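PDB 1Q6W: monoamine oxidase regulatory protein, putative, which is of unproven function but has the hot-dog fold of the MaoC-like family, whose known members include hydratases and dehydratases that act on acyl thioesters. Local coordinates for residues Phe61-Leu72 with Val101-Ile109; Phe125-Leu136 with Thr148-Lys157. One frame throughout, in Å; residues are numbered along the deposited sequence.

Overall arrangement
Contact 1 joins the start of the long helix 68-84 and the loop before it to the end of strand 92-103 and the loop after it. Contact 2 is mainly the pairing of strands 129-139 and 145-156, plus the turn before 129-139. Their centres are about 27 Å apart, on opposite sides of the chain's centre, yet they meet at one end. Strands 92-103 and 145-156 are neighbours in the sheet, and Arg102 N lies 2.7 Å from Thr148 O, a probable hydrogen bond. Leu72 CD1 of the helix packs 3.8 Å from Leu136 CD2. Both contacts belong to one hot-dog domain, a sheet packed against a long helix. Contact 1 also reaches the second subunit; contact 2 does not.

Contact 1. Residues Phe61-Leu72 with Val101-Ile109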
loop_
_atom_site.group_PDB
_atom_site.type_symbol
_atom_site.label_atom_id
_atom_site.label_comp_id
_atom_site.label_asym_id
_atom_site.label_seq_id
_atom_site.Cartn_x
_atom_site.Cartn_y
_atom_site.Cartn_z
ATOM N N PHE A 61 -14.995 -15.014 6.778
ATOM C CA PHE A 61 -14.750 -14.111 7.899
ATOM C C PHE A 61 -16.016 -13.811 8.703
ATOM O O PHE A 61 -15.943 -13.435 9.881
ATOM C CB PHE A 61 -14.132 -12.804 7.401
ATOM C CG PHE A 61 -12.865 -12.980 6.623
ATOM C CD1 PHE A 61 -12.871 -12.905 5.239
ATOM C CD2 PHE A 61 -11.660 -13.198 7.282
ATOM C CE1 PHE A 61 -11.685 -13.040 4.500
ATOM C CE2 PHE A 61 -10.465 -13.337 6.560
ATOM C CZ PHE A 61 -10.483 -13.256 5.147
ATOM N N GLY A 62 -17.175 -13.965 8.064
ATOM C CA GLY A 62 -18.432 -13.725 8.754
ATOM C C GLY A 62 -18.789 -12.273 8.984
ATOM O O GLY A 62 -19.941 -11.895 8.824
ATOM N N LYS A 63 -17.807 -11.469 9.388
ATOM C CA LYS A 63 -18.005 -10.038 9.623
ATOM C C LYS A 63 -17.186 -9.309 8.564
ATOM O O LYS A 63 -16.394 -9.915 7.846
ATOM C CB LYS A 63 -17.475 -9.621 11.006
ATOM C CG LYS A 63 -18.112 -10.287 12.192
ATOM C CD LYS A 63 -19.511 -9.716 12.475
ATOM C CE LYS A 63 -20.122 -10.323 13.756
ATOM N NZ LYS A 63 -21.465 -9.769 14.070
ATOM N N PRO A 64 -17.385 -7.997 8.438
ATOM C CA PRO A 64 -16.595 -7.281 7.433
ATOM C C PRO A 64 -15.228 -7.016 8.028
ATOM O O PRO A 64 -15.101 -6.979 9.246
ATOM C CB PRO A 64 -17.410 -6.011 7.190
ATOM C CG PRO A 64 -18.169 -5.829 8.451
ATOM C CD PRO A 64 -18.559 -7.218 8.858
ATOM N N ILE A 65 -14.210 -6.859 7.180
ATOM C CA ILE A 65 -12.844 -6.613 7.646
ATOM C C ILE A 65 -12.166 -5.428 6.942
ATOM O O ILE A 65 -12.578 -4.993 5.861
ATOM C CB ILE A 65 -11.943 -7.863 7.444
ATOM C CG1 ILE A 65 -11.788 -8.185 5.952
ATOM C CG2 ILE A 65 -12.535 -9.049 8.149
ATOM C CD1 ILE A 65 -10.770 -9.320 5.665
ATOM N N ALA A 66 -11.101 -4.921 7.555
ATOM C CA ALA A 66 -10.382 -3.796 6.984
ATOM C C ALA A 66 -9.634 -4.189 5.726
ATOM O O ALA A 66 -9.298 -5.345 5.547
ATOM C CB ALA A 66 -9.407 -3.233 8.007
ATOM N N GLN A 67 -9.378 -3.223 4.853
ATOM C CA GLN A 67 -8.652 -3.501 3.637
ATOM C C GLN A 67 -7.190 -3.689 4.000
ATOM O O GLN A 67 -6.672 -2.984 4.860
ATOM C CB GLN A 67 -8.791 -2.349 2.643
ATOM C CG GLN A 67 -10.220 -2.011 2.289
ATOM C CD GLN A 67 -10.824 -0.936 3.205
ATOM O OE1 GLN A 67 -10.572 -0.928 4.422
ATOM N NE2 GLN A 67 -11.639 -0.039 2.625
ATOM N N GLY A 68 -6.517 -4.638 3.351
ATOM C CA GLY A 68 -5.108 -4.851 3.630
ATOM C C GLY A 68 -4.292 -3.611 3.331
ATOM O O GLY A 68 -3.386 -3.286 4.094
HETATM N N MSE A 69 -4.595 -2.927 2.222
HETATM C CA MSE A 69 -3.883 -1.694 1.885
HETATM C C MSE A 69 -4.089 -0.632 2.966
HETATM O O MSE A 69 -3.203 0.196 3.193
HETATM C CB MSE A 69 -4.354 -1.144 0.541
HETATM C CG MSE A 69 -3.757 -1.863 -0.655
HETATM SE SE MSE A 69 -1.838 -1.861 -0.625
HETATM C CE MSE A 69 -1.513 -0.014 -1.092
ATOM N N LEU A 70 -5.254 -0.659 3.631
ATOM C CA LEU A 70 -5.536 0.292 4.686
ATOM C C LEU A 70 -4.630 0.017 5.886
ATOM O O LEU A 70 -3.998 0.928 6.438
ATOM C CB LEU A 70 -7.001 0.214 5.115
ATOM C CG LEU A 70 -7.336 1.028 6.374
ATOM C CD1 LEU A 70 -7.082 2.518 6.129
ATOM C CD2 LEU A 70 -8.764 0.762 6.776
ATOM N N VAL A 71 -4.568 -1.244 6.288
ATOM C CA VAL A 71 -3.733 -1.607 7.422
ATOM C C VAL A 71 -2.266 -1.269 7.152
ATOM O O VAL A 71 -1.543 -0.794 8.039
ATOM C CB VAL A 71 -3.853 -3.110 7.753
ATOM C CG1 VAL A 71 -3.052 -3.413 9.001
ATOM C CG2 VAL A 71 -5.324 -3.486 7.972
ATOM N N LEU A 72 -1.829 -1.509 5.922
ATOM C CA LEU A 72 -0.456 -1.229 5.558
ATOM C C LEU A 72 -0.196 0.276 5.636
ATOM O O LEU A 72 0.790 0.715 6.209
ATOM C CB LEU A 72 -0.172 -1.762 4.149
ATOM C CG LEU A 72 1.267 -1.606 3.628
ATOM C CD1 LEU A 72 2.264 -2.177 4.642
ATOM C CD2 LEU A 72 1.405 -2.293 2.267
ATOM N N VAL A 101 4.998 -8.048 1.233
ATOM C CA VAL A 101 3.918 -7.743 2.127
ATOM C C VAL A 101 3.099 -8.996 2.243
ATOM O O VAL A 101 2.655 -9.550 1.229
ATOM C CB VAL A 101 3.014 -6.593 1.582
ATOM C CG1 VAL A 101 1.899 -6.274 2.579
ATOM C CG2 VAL A 101 3.841 -5.349 1.331
ATOM N N ARG A 102 2.906 -9.454 3.471
ATOM C CA ARG A 102 2.108 -10.636 3.721
ATOM C C ARG A 102 0.926 -10.303 4.631
ATOM O O ARG A 102 1.100 -9.789 5.748
ATOM C CB ARG A 102 2.952 -11.723 4.372
ATOM C CG ARG A 102 3.911 -12.405 3.433
ATOM C CD ARG A 102 4.631 -13.535 4.145
ATOM N NE ARG A 102 5.387 -14.381 3.228
ATOM C CZ ARG A 102 5.999 -15.503 3.593
ATOM N NH1 ARG A 102 5.943 -15.910 4.855
ATOM N NH2 ARG A 102 6.658 -16.223 2.697
ATOM N N PHE A 103 -0.281 -10.585 4.153
ATOM C CA PHE A 103 -1.475 -10.354 4.953
ATOM C C PHE A 103 -1.746 -11.649 5.712
ATOM O O PHE A 103 -2.278 -12.597 5.178
ATOM C CB PHE A 103 -2.627 -9.965 4.030
ATOM C CG PHE A 103 -2.355 -8.709 3.239
ATOM C CD1 PHE A 103 -2.173 -8.765 1.853
ATOM C CD2 PHE A 103 -2.225 -7.476 3.882
ATOM C CE1 PHE A 103 -1.869 -7.622 1.119
ATOM C CE2 PHE A 103 -1.919 -6.322 3.160
ATOM C CZ PHE A 103 -1.742 -6.386 1.781
ATOM N N LEU A 104 -1.350 -11.689 6.967
ATOM C CA LEU A 104 -1.490 -12.891 7.766
ATOM C C LEU A 104 -2.837 -13.156 8.400
ATOM O O LEU A 104 -3.409 -14.237 8.237
ATOM C CB LEU A 104 -0.428 -12.896 8.860
ATOM C CG LEU A 104 0.982 -12.632 8.329
ATOM C CD1 LEU A 104 1.968 -12.578 9.483
ATOM C CD2 LEU A 104 1.376 -13.729 7.326
ATOM N N ARG A 105 -3.336 -12.178 9.148
ATOM C CA ARG A 105 -4.604 -12.308 9.850
ATOM C C ARG A 105 -5.488 -11.121 9.498
ATOM O O ARG A 105 -5.003 -10.043 9.168
ATOM C CB ARG A 105 -4.335 -12.325 11.351
ATOM C CG ARG A 105 -5.333 -13.091 12.173
ATOM C CD ARG A 105 -4.697 -14.369 12.674
ATOM N NE ARG A 105 -3.381 -14.106 13.244
ATOM C CZ ARG A 105 -2.628 -15.020 13.843
ATOM N NH1 ARG A 105 -3.062 -16.268 13.954
ATOM N NH2 ARG A 105 -1.436 -14.689 14.325
ATOM N N PRO A 106 -6.807 -11.304 9.564
ATOM C CA PRO A 106 -7.716 -10.203 9.241
ATOM C C PRO A 106 -7.857 -9.226 10.394
ATOM O O PRO A 106 -7.718 -9.604 11.540
ATOM C CB PRO A 106 -9.030 -10.922 8.944
ATOM C CG PRO A 106 -8.986 -12.062 9.897
ATOM C CD PRO A 106 -7.554 -12.554 9.790
ATOM N N VAL A 107 -8.119 -7.967 10.081
ATOM C CA VAL A 107 -8.317 -6.949 11.101
ATOM C C VAL A 107 -9.810 -6.586 11.082
ATOM O O VAL A 107 -10.342 -6.130 10.066
ATOM C CB VAL A 107 -7.483 -5.687 10.798
ATOM C CG1 VAL A 107 -7.813 -4.592 11.799
ATOM C CG2 VAL A 107 -6.004 -6.009 10.850
ATOM N N PHE A 108 -10.482 -6.799 12.200
ATOM C CA PHE A 108 -11.906 -6.493 12.294
ATOM C C PHE A 108 -12.181 -5.058 12.770
ATOM O O PHE A 108 -11.316 -4.415 13.364
ATOM C CB PHE A 108 -12.579 -7.510 13.222
ATOM C CG PHE A 108 -12.631 -8.885 12.654
ATOM C CD1 PHE A 108 -13.517 -9.191 11.622
ATOM C CD2 PHE A 108 -11.747 -9.867 13.092
ATOM C CE1 PHE A 108 -13.526 -10.452 11.031
ATOM C CE2 PHE A 108 -11.737 -11.131 12.508
ATOM C CZ PHE A 108 -12.627 -11.424 11.476
ATOM N N ILE A 109 -13.394 -4.577 12.524
ATOM C CA ILE A 109 -13.776 -3.216 12.877
ATOM C C ILE A 109 -13.469 -2.702 14.277
ATOM O O ILE A 109 -13.401 -1.486 14.498
ATOM C CB ILE A 109 -15.256 -2.983 12.527
ATOM C CG1 ILE A 109 -15.372 -2.840 11.007
ATOM C CG2 ILE A 109 -15.816 -1.770 13.234
ATOM C CD1 ILE A 109 -16.798 -2.655 10.494
#
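Ile65 sends one branch to the ring of Phe108 and the other to Pro106. Its CG1 sits between the backbone N and the carbonyl carbon (chi1 64°), and this sends its two branches to different partners. CG2 meets the Phe108 ring at CE1, 3.4 Å away. CD1 stands over the centre of the Phe61 ring and also touches Pro106 CB. Phe61 CE2 rests 3.7 Å from that same Pro106 CB. The Phe108 side chain leaves its backbone away from 61-72, but its ring comes back against Ile65. Pro64 O approaches that ring at its edge, 3.6 Å from CD1. With an alanine at Phe108, Ile65 CG2 would probably lose its ring partner and a gap would open beside Pro64 O. One backbone bond ties the loops together: Ala66 N to Val107 O, 2.9 Å and almost straight at 176°.

This loop leads into the central helix of the hot-dog fold, with Gln67 at the N-cap position. On the first turn, Gly68 lies against Phe103, with CE2 3.5 Å from Gly68 CA. Phe103 also meets Phe95 of the second subunit. Val71 CG2 packs on Val107 CG2 at 3.9 Å. Leu72 CD2 and the two methyls of Val101 come tip to tip. Val101 pairs with a strand of the second subunit, and the sheet runs on across the interface.

Contact 2. Residues Phe125-Leu136 with Thr148-Lys157; sequences FDEKSGVVTYKL and TALYSALIRK
Tyr134 and Tyr151 are a hydrogen-bonded pair of antiparallel strands, with both side chains on the same face of the sheet. The two rings are almost parallel, with planes at 12°, but so displaced that there is little stacking. Their centroids are 5.2 Å apart. Instead, Tyr134 CB lies over one face of the Tyr151 ring, 3.5 Å from CZ. A chi1 of 69° puts the Tyr151 ring above its own backbone, leaning toward Tyr134. Leu136 CB meets the edge of the same ring, 3.9 Å from CE2. Further along this face Val132 CG2 touches Ile155 CD1. Leu136 and Tyr151 also pack on helix 68-84.

The other face carries Val131, Thr133 and Lys135 beside Leu150, Ser152 and Leu154. The stem of Lys135 crosses Leu150, with CG 3.9 Å from CD1, and its NZ forms a salt bridge with Glu137. Leu154 CD1 comes over one face of the Phe125 ring, offset toward the rim and 4.0 Å from CE2.

At the end of the pair away from the hairpin loop, by the turn into strand 129-139, Lys157 N bonds to Lys128 O at 2.8 Å, from 45° above the carbonyl plane. Lys157 NZ lies near Asp126 O, at a distance too short to be trusted in detail. The same amine makes a salt bridge with Asp124.

Backbone bonds in both directions join Gly130 to Ile155, Val132 to Ala153, Tyr134 to Tyr151 and Leu136 to Ala149. This is the ladder of an antiparallel beta hairpin, here in the sheet that wraps the central helix of a hot-dog fold.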
loop_
_atom_site.group_PDB
_atom_site.type_symbol
_atom_site.label_atom_id
_atom_site.label_comp_id
_atom_site.label_asym_id
_atom_site.label_seq_id
_atom_site.Cartn_x
_atom_site.Cartn_y
_atom_site.Cartn_z
ATOM N N PHE A 125 24.556 3.012 -2.255
ATOM C CA PHE A 125 23.857 3.258 -3.509
ATOM C C PHE A 125 24.729 4.064 -4.459
ATOM O O PHE A 125 24.938 3.680 -5.613
ATOM C CB PHE A 125 22.556 4.013 -3.247
ATOM C CG PHE A 125 21.690 4.149 -4.460
ATOM C CD1 PHE A 125 21.065 3.037 -5.011
ATOM C CD2 PHE A 125 21.507 5.387 -5.059
ATOM C CE1 PHE A 125 20.266 3.149 -6.144
ATOM C CE2 PHE A 125 20.705 5.518 -6.201
ATOM C CZ PHE A 125 20.083 4.392 -6.744
ATOM N N ASP A 126 25.220 5.192 -3.959
ATOM C CA ASP A 126 26.087 6.082 -4.722
ATOM C C ASP A 126 26.926 6.850 -3.713
ATOM O O ASP A 126 26.878 6.558 -2.523
ATOM C CB ASP A 126 25.262 7.048 -5.583
ATOM C CG ASP A 126 24.382 7.966 -4.759
ATOM O OD1 ASP A 126 23.491 7.458 -4.049
ATOM O OD2 ASP A 126 24.582 9.197 -4.819
ATOM N N GLU A 127 27.689 7.827 -4.179
ATOM C CA GLU A 127 28.546 8.603 -3.292
ATOM C C GLU A 127 27.782 9.539 -2.366
ATOM O O GLU A 127 28.353 10.062 -1.407
ATOM C CB GLU A 127 29.566 9.410 -4.111
ATOM C CG GLU A 127 28.965 10.431 -5.077
ATOM C CD GLU A 127 28.093 9.796 -6.145
ATOM O OE1 GLU A 127 28.577 8.883 -6.846
ATOM O OE2 GLU A 127 26.924 10.213 -6.286
ATOM N N LYS A 128 26.495 9.739 -2.640
ATOM C CA LYS A 128 25.692 10.640 -1.821
ATOM C C LYS A 128 24.567 9.993 -1.011
ATOM O O LYS A 128 23.906 10.662 -0.213
ATOM C CB LYS A 128 25.119 11.760 -2.693
ATOM C CG LYS A 128 26.190 12.658 -3.288
ATOM C CD LYS A 128 25.598 13.888 -3.944
ATOM C CE LYS A 128 26.696 14.816 -4.440
ATOM N NZ LYS A 128 26.145 16.084 -4.992
ATOM N N SER A 129 24.353 8.697 -1.193
ATOM C CA SER A 129 23.294 8.038 -0.453
ATOM C C SER A 129 23.350 6.523 -0.477
ATOM O O SER A 129 24.054 5.918 -1.290
ATOM C CB SER A 129 21.943 8.484 -0.995
ATOM O OG SER A 129 21.789 8.057 -2.334
ATOM N N GLY A 130 22.583 5.922 0.428
ATOM C CA GLY A 130 22.500 4.476 0.526
ATOM C C GLY A 130 21.062 4.078 0.810
ATOM O O GLY A 130 20.270 4.912 1.247
ATOM N N VAL A 131 20.705 2.825 0.554
ATOM C CA VAL A 131 19.341 2.396 0.827
ATOM C C VAL A 131 19.266 1.595 2.121
ATOM O O VAL A 131 20.106 0.734 2.393
ATOM C CB VAL A 131 18.751 1.545 -0.322
ATOM C CG1 VAL A 131 18.739 2.341 -1.607
ATOM C CG2 VAL A 131 19.549 0.287 -0.497
ATOM N N VAL A 132 18.259 1.904 2.928
ATOM C CA VAL A 132 18.045 1.217 4.188
ATOM C C VAL A 132 16.782 0.393 4.038
ATOM O O VAL A 132 15.784 0.867 3.491
ATOM C CB VAL A 132 17.875 2.232 5.341
ATOM C CG1 VAL A 132 17.600 1.505 6.661
ATOM C CG2 VAL A 132 19.132 3.098 5.440
ATOM N N THR A 133 16.832 -0.848 4.499
ATOM C CA THR A 133 15.665 -1.715 4.422
ATOM C C THR A 133 15.087 -1.985 5.811
ATOM O O THR A 133 15.820 -2.312 6.748
ATOM C CB THR A 133 16.014 -3.051 3.755
ATOM O OG1 THR A 133 16.387 -2.802 2.397
ATOM C CG2 THR A 133 14.809 -4.016 3.804
ATOM N N TYR A 134 13.770 -1.856 5.932
ATOM C CA TYR A 134 13.105 -2.057 7.209
ATOM C C TYR A 134 12.167 -3.236 7.176
ATOM O O TYR A 134 11.582 -3.549 6.143
ATOM C CB TYR A 134 12.297 -0.810 7.600
ATOM C CG TYR A 134 13.102 0.463 7.680
ATOM C CD1 TYR A 134 13.499 1.143 6.525
ATOM C CD2 TYR A 134 13.467 1.003 8.922
ATOM C CE1 TYR A 134 14.241 2.334 6.609
ATOM C CE2 TYR A 134 14.200 2.175 9.017
ATOM C CZ TYR A 134 14.585 2.839 7.864
ATOM O OH TYR A 134 15.316 4.013 7.980
ATOM N N LYS A 135 12.018 -3.885 8.318
ATOM C CA LYS A 135 11.097 -4.997 8.432
ATOM C C LYS A 135 9.906 -4.434 9.195
ATOM O O LYS A 135 10.056 -3.937 10.309
ATOM C CB LYS A 135 11.717 -6.152 9.217
ATOM C CG LYS A 135 10.855 -7.395 9.236
ATOM C CD LYS A 135 11.510 -8.507 10.047
ATOM C CE LYS A 135 10.785 -9.845 9.866
ATOM N NZ LYS A 135 9.353 -9.796 10.290
ATOM N N LEU A 136 8.727 -4.485 8.589
ATOM C CA LEU A 136 7.533 -3.975 9.229
ATOM C C LEU A 136 6.708 -5.099 9.834
ATOM O O LEU A 136 6.504 -6.147 9.213
ATOM C CB LEU A 136 6.685 -3.212 8.212
ATOM C CG LEU A 136 5.372 -2.629 8.728
ATOM C CD1 LEU A 136 5.659 -1.613 9.815
ATOM C CD2 LEU A 136 4.629 -1.966 7.595
ATOM N N THR A 148 2.839 -8.315 7.768
ATOM C CA THR A 148 4.283 -8.223 7.791
ATOM C C THR A 148 4.738 -7.681 6.442
ATOM O O THR A 148 4.102 -7.942 5.422
ATOM C CB THR A 148 4.924 -9.614 8.057
ATOM O OG1 THR A 148 6.302 -9.448 8.394
ATOM C CG2 THR A 148 4.822 -10.506 6.827
ATOM N N ALA A 149 5.820 -6.910 6.435
ATOM C CA ALA A 149 6.316 -6.356 5.188
ATOM C C ALA A 149 7.774 -5.914 5.241
ATOM O O ALA A 149 8.368 -5.720 6.312
ATOM C CB ALA A 149 5.445 -5.187 4.745
ATOM N N LEU A 150 8.340 -5.761 4.050
ATOM C CA LEU A 150 9.716 -5.334 3.886
ATOM C C LEU A 150 9.688 -4.107 2.968
ATOM O O LEU A 150 9.193 -4.177 1.846
ATOM C CB LEU A 150 10.510 -6.465 3.241
ATOM C CG LEU A 150 11.800 -6.941 3.894
ATOM C CD1 LEU A 150 11.626 -7.113 5.389
ATOM C CD2 LEU A 150 12.184 -8.241 3.239
ATOM N N TYR A 151 10.187 -2.975 3.454
ATOM C CA TYR A 151 10.205 -1.770 2.632
ATOM C C TYR A 151 11.552 -1.085 2.764
ATOM O O TYR A 151 12.284 -1.322 3.734
ATOM C CB TYR A 151 9.065 -0.824 3.041
ATOM C CG TYR A 151 9.197 -0.180 4.411
ATOM C CD1 TYR A 151 9.755 1.094 4.546
ATOM C CD2 TYR A 151 8.738 -0.829 5.565
ATOM C CE1 TYR A 151 9.852 1.707 5.786
ATOM C CE2 TYR A 151 8.829 -0.216 6.815
ATOM C CZ TYR A 151 9.387 1.054 6.920
ATOM O OH TYR A 151 9.482 1.673 8.146
ATOM N N SER A 152 11.895 -0.249 1.793
ATOM C CA SER A 152 13.183 0.432 1.847
ATOM C C SER A 152 13.132 1.891 1.432
ATOM O O SER A 152 12.346 2.283 0.571
ATOM C CB SER A 152 14.179 -0.303 0.976
ATOM O OG SER A 152 13.646 -0.417 -0.321
ATOM N N ALA A 153 13.984 2.694 2.058
ATOM C CA ALA A 153 14.052 4.122 1.760
ATOM C C ALA A 153 15.465 4.512 1.343
ATOM O O ALA A 153 16.443 3.909 1.774
ATOM C CB ALA A 153 13.626 4.935 2.977
ATOM N N LEU A 154 15.567 5.512 0.485
ATOM C CA LEU A 154 16.865 5.984 0.036
ATOM C C LEU A 154 17.224 7.193 0.915
ATOM O O LEU A 154 16.553 8.228 0.881
ATOM C CB LEU A 154 16.785 6.375 -1.440
ATOM C CG LEU A 154 18.088 6.660 -2.174
ATOM C CD1 LEU A 154 17.859 6.627 -3.662
ATOM C CD2 LEU A 154 18.603 8.009 -1.750
ATOM N N ILE A 155 18.265 7.059 1.729
ATOM C CA ILE A 155 18.637 8.167 2.595
ATOM C C ILE A 155 20.044 8.713 2.343
ATOM O O ILE A 155 20.981 7.975 2.064
ATOM C CB ILE A 155 18.479 7.788 4.089
ATOM C CG1 ILE A 155 19.602 6.870 4.515
ATOM C CG2 ILE A 155 17.154 7.057 4.313
ATOM C CD1 ILE A 155 19.502 6.477 5.968
ATOM N N ARG A 156 20.156 10.032 2.440
ATOM C CA ARG A 156 21.395 10.773 2.227
ATOM C C ARG A 156 22.546 10.414 3.167
ATOM O O ARG A 156 22.345 10.140 4.349
ATOM C CB ARG A 156 21.104 12.268 2.357
ATOM C CG ARG A 156 22.201 13.168 1.861
ATOM C CD ARG A 156 21.681 14.006 0.722
ATOM N NE ARG A 156 20.541 14.807 1.155
ATOM C CZ ARG A 156 19.640 15.332 0.331
ATOM N NH1 ARG A 156 19.739 15.142 -0.983
ATOM N NH2 ARG A 156 18.643 16.051 0.823
ATOM N N LYS A 157 23.759 10.435 2.623
ATOM C CA LYS A 157 24.953 10.142 3.403
ATOM C C LYS A 157 25.507 11.442 3.970
ATOM O O LYS A 157 25.282 12.518 3.397
ATOM C CB LYS A 157 26.008 9.441 2.534
ATOM C CG LYS A 157 25.611 8.022 2.155
ATOM C CD LYS A 157 26.757 7.191 1.624
ATOM C CE LYS A 157 27.126 7.597 0.218
ATOM N NZ LYS A 157 28.165 6.685 -0.330
#